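Local coordinates for protein endo-pectate lyase (PDB 3B4N) that cleaves the galacturonan chain of pectate by calcium-dependent elimination, probably in endo mode and also on highly methylated pectins, at residues A[43-54]-A[82-93]. Sequence-based numbering, arbitrary orientation.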
loop_
_atom_site.group_PDB
_atom_site.type_symbol
_atom_site.label_atom_id
_atom_site.label_comp_id
_atom_site.label_asym_id
_atom_site.label_seq_id
_atom_site.Cartn_x
_atom_site.Cartn_y
_atom_site.Cartn_z
ATOM N N LYS A 43 -6.592 -21.353 3.327
ATOM C CA LYS A 43 -7.865 -21.385 4.037
ATOM C C LYS A 43 -7.737 -20.748 5.415
ATOM O O LYS A 43 -7.914 -21.397 6.439
ATOM C CB LYS A 43 -8.367 -22.830 4.145
ATOM C CG LYS A 43 -8.753 -23.410 2.784
ATOM C CD LYS A 43 -9.195 -24.865 2.841
ATOM C CE LYS A 43 -8.002 -25.810 2.807
ATOM N NZ LYS A 43 -8.418 -27.221 2.536
ATOM N N VAL A 44 -7.438 -19.455 5.431
ATOM C CA VAL A 44 -7.286 -18.753 6.697
ATOM C C VAL A 44 -8.633 -18.530 7.376
ATOM O O VAL A 44 -9.597 -18.111 6.730
ATOM C CB VAL A 44 -6.611 -17.384 6.494
ATOM C CG1 VAL A 44 -6.458 -16.681 7.841
ATOM C CG2 VAL A 44 -5.251 -17.562 5.833
ATOM N N ALA A 45 -8.690 -18.818 8.677
ATOM C CA ALA A 45 -9.903 -18.633 9.471
ATOM C C ALA A 45 -9.746 -17.379 10.332
ATOM O O ALA A 45 -10.649 -16.551 10.411
ATOM C CB ALA A 45 -10.144 -19.843 10.347
ATOM N N ARG A 46 -8.593 -17.255 10.981
ATOM C CA ARG A 46 -8.299 -16.091 11.813
ATOM C C ARG A 46 -6.799 -15.916 11.873
ATOM O O ARG A 46 -6.043 -16.800 11.462
ATOM C CB ARG A 46 -8.832 -16.269 13.242
ATOM C CG ARG A 46 -8.166 -17.410 14.005
ATOM C CD ARG A 46 -8.262 -17.241 15.518
ATOM N NE ARG A 46 -9.645 -17.157 15.971
ATOM C CZ ARG A 46 -10.001 -17.043 17.246
ATOM N NH1 ARG A 46 -9.077 -17.001 18.195
ATOM N NH2 ARG A 46 -11.287 -16.968 17.564
ATOM N N GLN A 47 -6.374 -14.769 12.390
ATOM C CA GLN A 47 -4.952 -14.483 12.514
ATOM C C GLN A 47 -4.741 -13.876 13.888
ATOM O O GLN A 47 -5.462 -12.970 14.285
ATOM C CB GLN A 47 -4.511 -13.526 11.405
ATOM C CG GLN A 47 -4.798 -14.107 10.027
ATOM C CD GLN A 47 -4.506 -13.127 8.922
ATOM O OE1 GLN A 47 -5.255 -12.163 8.714
ATOM N NE2 GLN A 47 -3.413 -13.361 8.208
ATOM N N GLU A 48 -3.755 -14.385 14.615
ATOM C CA GLU A 48 -3.513 -13.906 15.964
ATOM C C GLU A 48 -2.165 -13.239 16.088
ATOM O O GLU A 48 -1.164 -13.734 15.575
ATOM C CB GLU A 48 -3.600 -15.075 16.940
ATOM C CG GLU A 48 -4.899 -15.863 16.826
ATOM C CD GLU A 48 -4.984 -16.983 17.834
ATOM O OE1 GLU A 48 -3.956 -17.653 18.068
ATOM O OE2 GLU A 48 -6.084 -17.201 18.379
ATOM N N VAL A 49 -2.137 -12.105 16.772
ATOM C CA VAL A 49 -0.887 -11.386 16.964
ATOM C C VAL A 49 -0.399 -11.658 18.376
ATOM O O VAL A 49 -1.158 -11.541 19.333
ATOM C CB VAL A 49 -1.068 -9.861 16.793
ATOM C CG1 VAL A 49 0.285 -9.162 16.878
ATOM C CG2 VAL A 49 -1.743 -9.563 15.461
ATOM N N TYR A 50 0.871 -12.035 18.488
ATOM C CA TYR A 50 1.499 -12.316 19.777
ATOM C C TYR A 50 2.633 -11.328 20.012
ATOM O O TYR A 50 3.301 -10.884 19.076
ATOM C CB TYR A 50 2.039 -13.745 19.799
ATOM C CG TYR A 50 0.946 -14.775 19.876
ATOM C CD1 TYR A 50 0.512 -15.261 21.111
ATOM C CD2 TYR A 50 0.301 -15.219 18.723
ATOM C CE1 TYR A 50 -0.541 -16.158 21.201
ATOM C CE2 TYR A 50 -0.760 -16.121 18.799
ATOM C CZ TYR A 50 -1.174 -16.582 20.042
ATOM O OH TYR A 50 -2.241 -17.450 20.131
ATOM N N ARG A 51 2.858 -10.994 21.276
ATOM C CA ARG A 51 3.901 -10.046 21.636
ATOM C C ARG A 51 4.551 -10.444 22.954
ATOM O O ARG A 51 3.916 -11.068 23.801
ATOM C CB ARG A 51 3.294 -8.648 21.785
ATOM C CG ARG A 51 4.312 -7.526 21.967
ATOM C CD ARG A 51 3.612 -6.202 22.246
ATOM N NE ARG A 51 3.098 -6.159 23.612
ATOM C CZ ARG A 51 2.201 -5.289 24.053
ATOM N NH1 ARG A 51 1.703 -4.368 23.235
ATOM N NH2 ARG A 51 1.786 -5.350 25.312
ATOM N N GLY A 52 5.818 -10.076 23.104
ATOM C CA GLY A 52 6.538 -10.346 24.334
ATOM C C GLY A 52 7.588 -9.272 24.536
ATOM O O GLY A 52 7.909 -8.542 23.602
ATOM N N THR A 53 8.109 -9.151 25.756
ATOM C CA THR A 53 9.151 -8.164 26.019
ATOM C C THR A 53 10.530 -8.810 25.940
ATOM O O THR A 53 11.546 -8.151 26.182
ATOM C CB THR A 53 8.977 -7.477 27.391
ATOM O OG1 THR A 53 8.839 -8.471 28.410
ATOM C CG2 THR A 53 7.758 -6.567 27.384
ATOM N N THR A 54 10.556 -10.100 25.603
ATOM C CA THR A 54 11.807 -10.829 25.415
ATOM C C THR A 54 11.665 -11.652 24.137
ATOM O O THR A 54 10.565 -11.803 23.601
ATOM C CB THR A 54 12.160 -11.779 26.594
ATOM O OG1 THR A 54 11.370 -12.970 26.524
ATOM C CG2 THR A 54 11.926 -11.080 27.928
ATOM N N LEU A 82 10.832 -0.250 27.011
ATOM C CA LEU A 82 10.938 -1.678 26.745
ATOM C C LEU A 82 11.076 -1.996 25.267
ATOM O O LEU A 82 10.717 -1.192 24.404
ATOM C CB LEU A 82 9.699 -2.401 27.281
ATOM C CG LEU A 82 9.514 -2.399 28.800
ATOM C CD1 LEU A 82 8.119 -2.881 29.162
ATOM C CD2 LEU A 82 10.568 -3.293 29.427
ATOM N N ASN A 83 11.614 -3.178 24.987
ATOM C CA ASN A 83 11.741 -3.657 23.619
ATOM C C ASN A 83 10.679 -4.733 23.475
ATOM O O ASN A 83 10.329 -5.402 24.451
ATOM C CB ASN A 83 13.127 -4.250 23.375
ATOM C CG ASN A 83 14.162 -3.189 23.061
ATOM O OD1 ASN A 83 15.235 -3.161 23.654
ATOM N ND2 ASN A 83 13.842 -2.314 22.114
ATOM N N TYR A 84 10.151 -4.888 22.266
ATOM C CA TYR A 84 9.120 -5.890 22.032
ATOM C C TYR A 84 9.432 -6.807 20.867
ATOM O O TYR A 84 10.124 -6.430 19.922
ATOM C CB TYR A 84 7.769 -5.217 21.770
ATOM C CG TYR A 84 7.273 -4.399 22.934
ATOM C CD1 TYR A 84 7.675 -3.078 23.098
ATOM C CD2 TYR A 84 6.423 -4.957 23.886
ATOM C CE1 TYR A 84 7.240 -2.330 24.185
ATOM C CE2 TYR A 84 5.984 -4.215 24.982
ATOM C CZ TYR A 84 6.398 -2.904 25.119
ATOM O OH TYR A 84 5.963 -2.162 26.190
ATOM N N TRP A 85 8.917 -8.025 20.968
ATOM C CA TRP A 85 9.036 -9.031 19.922
ATOM C C TRP A 85 7.602 -9.377 19.551
ATOM O O TRP A 85 6.719 -9.472 20.424
ATOM C CB TRP A 85 9.747 -10.292 20.424
ATOM C CG TRP A 85 11.235 -10.195 20.409
ATOM C CD1 TRP A 85 12.085 -10.751 19.497
ATOM C CD2 TRP A 85 12.047 -9.463 21.326
ATOM N NE1 TRP A 85 13.382 -10.406 19.789
ATOM C CE2 TRP A 85 13.389 -9.614 20.907
ATOM C CE3 TRP A 85 11.773 -8.692 22.462
ATOM C CZ2 TRP A 85 14.457 -9.020 21.584
ATOM C CZ3 TRP A 85 12.837 -8.099 23.139
ATOM C CH2 TRP A 85 14.165 -8.269 22.693
ATOM N N TYR A 86 7.374 -9.545 18.254
ATOM C CA TYR A 86 6.062 -9.890 17.730
ATOM C C TYR A 86 6.116 -11.108 16.824
ATOM O O TYR A 86 7.121 -11.375 16.179
ATOM C CB TYR A 86 5.502 -8.742 16.890
ATOM C CG TYR A 86 5.204 -7.471 17.637
ATOM C CD1 TYR A 86 3.946 -7.240 18.189
ATOM C CD2 TYR A 86 6.167 -6.473 17.741
ATOM C CE1 TYR A 86 3.652 -6.024 18.825
ATOM C CE2 TYR A 86 5.891 -5.270 18.368
ATOM C CZ TYR A 86 4.637 -5.050 18.905
ATOM O OH TYR A 86 4.365 -3.857 19.524
ATOM N N TRP A 87 5.004 -11.834 16.796
ATOM C CA TRP A 87 4.819 -12.997 15.926
ATOM C C TRP A 87 3.367 -12.937 15.479
ATOM O O TRP A 87 2.503 -12.446 16.203
ATOM C CB TRP A 87 4.967 -14.328 16.669
ATOM C CG TRP A 87 6.326 -14.674 17.147
ATOM C CD1 TRP A 87 7.225 -15.506 16.543
ATOM C CD2 TRP A 87 6.931 -14.239 18.363
ATOM N NE1 TRP A 87 8.353 -15.623 17.317
ATOM C CE2 TRP A 87 8.198 -14.855 18.442
ATOM C CE3 TRP A 87 6.525 -13.384 19.399
ATOM C CZ2 TRP A 87 9.065 -14.649 19.520
ATOM C CZ3 TRP A 87 7.387 -13.178 20.475
ATOM C CH2 TRP A 87 8.643 -13.810 20.523
ATOM N N VAL A 88 3.094 -13.437 14.283
ATOM C CA VAL A 88 1.728 -13.514 13.792
ATOM C C VAL A 88 1.466 -14.985 13.480
ATOM O O VAL A 88 2.251 -15.648 12.797
ATOM C CB VAL A 88 1.499 -12.654 12.532
ATOM C CG1 VAL A 88 0.163 -13.023 11.882
ATOM C CG2 VAL A 88 1.491 -11.180 12.916
ATOM N N ASP A 89 0.375 -15.491 14.035
ATOM C CA ASP A 89 -0.046 -16.870 13.859
ATOM C C ASP A 89 -1.245 -16.883 12.913
ATOM O O ASP A 89 -2.317 -16.389 13.252
ATOM C CB ASP A 89 -0.450 -17.445 15.222
ATOM C CG ASP A 89 -0.794 -18.924 15.176
ATOM O OD1 ASP A 89 -1.140 -19.464 16.254
ATOM O OD2 ASP A 89 -0.723 -19.545 14.095
ATOM N N VAL A 90 -1.048 -17.428 11.719
ATOM C CA VAL A 90 -2.126 -17.536 10.742
ATOM C C VAL A 90 -2.763 -18.903 11.013
ATOM O O VAL A 90 -2.112 -19.944 10.902
ATOM C CB VAL A 90 -1.569 -17.431 9.307
ATOM C CG1 VAL A 90 -2.668 -17.693 8.294
ATOM C CG2 VAL A 90 -0.979 -16.047 9.096
ATOM N N VAL A 91 -4.034 -18.884 11.406
ATOM C CA VAL A 91 -4.756 -20.104 11.754
ATOM C C VAL A 91 -5.688 -20.528 10.636
ATOM O O VAL A 91 -6.544 -19.762 10.207
ATOM C CB VAL A 91 -5.575 -19.894 13.045
ATOM C CG1 VAL A 91 -6.259 -21.193 13.446
ATOM C CG2 VAL A 91 -4.670 -19.390 14.163
ATOM N N SER A 92 -5.517 -21.759 10.165
ATOM C CA SER A 92 -6.351 -22.266 9.089
ATOM C C SER A 92 -7.675 -22.789 9.627
ATOM O O SER A 92 -7.858 -22.932 10.837
ATOM C CB SER A 92 -5.639 -23.407 8.357
ATOM O OG SER A 92 -5.692 -24.599 9.134
ATOM N N GLU A 93 -8.594 -23.076 8.717
ATOM C CA GLU A 93 -9.890 -23.613 9.099
ATOM C C GLU A 93 -9.701 -24.961 9.789
ATOM O O GLU A 93 -10.551 -25.380 10.587
ATOM C CB GLU A 93 -10.762 -23.773 7.863
ATOM C CG GLU A 93 -11.175 -22.455 7.250
ATOM C CD GLU A 93 -11.991 -22.637 5.996
ATOM O OE1 GLU A 93 -12.427 -21.621 5.425
ATOM O OE2 GLU A 93 -12.194 -23.801 5.589
HETATM O O HOH W 1 -12.154 -19.063 6.519
HETATM O O HOH W 2 12.309 -5.388 26.866
#
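Strands 44-52 and 85-92 run antiparallel, their axes 4.6 Å apart at closest and 152° apart in direction, with paired backbone bonds at R46/V91, E48/D89, Y50/W87 and G52/W85. A classic beta bulge falls where A45 and R46 both face V91: A45 N gives V91 O a bond of 2.8 Å, while R46 N reaches the same oxygen only weakly. On the face carrying Q47, V49 and R51, the arginine side chain runs between two tyrosines. R51 CG, anti to the backbone N (chi1 -172°), lies over the Y86 ring in a CH-pi contact, 4.0 Å from its centroid; beyond it, R51 CD comes 3.5 Å from Y84 CD2, and one face of the guanidinium looks onto Y84 CE2. D75 takes both R51 NH1, in a salt bridge, and Y86 OH. These are the middle strands of a four-stranded antiparallel sheet, flanked by 61-66 and 97-104, in an N-terminal region distinct from the right-handed parallel beta helix that carries the metal sites; strand 32-39 packs on V49, Y86, V88 and V90. Across the other face, E48 OE1 sits 3.8 Å from D89 OD1, the carboxylate planes 77° apart. R46 and R62 bridge to E48 OE2 and probably offset this negative charge, while Y50 OH donates to E48 OE1 (2.7 Å) from above the carboxylate plane. Just past strand 44-52, T54 C lies over one face of the W85 indole near its rim, 3.4 Å from W85 CE3.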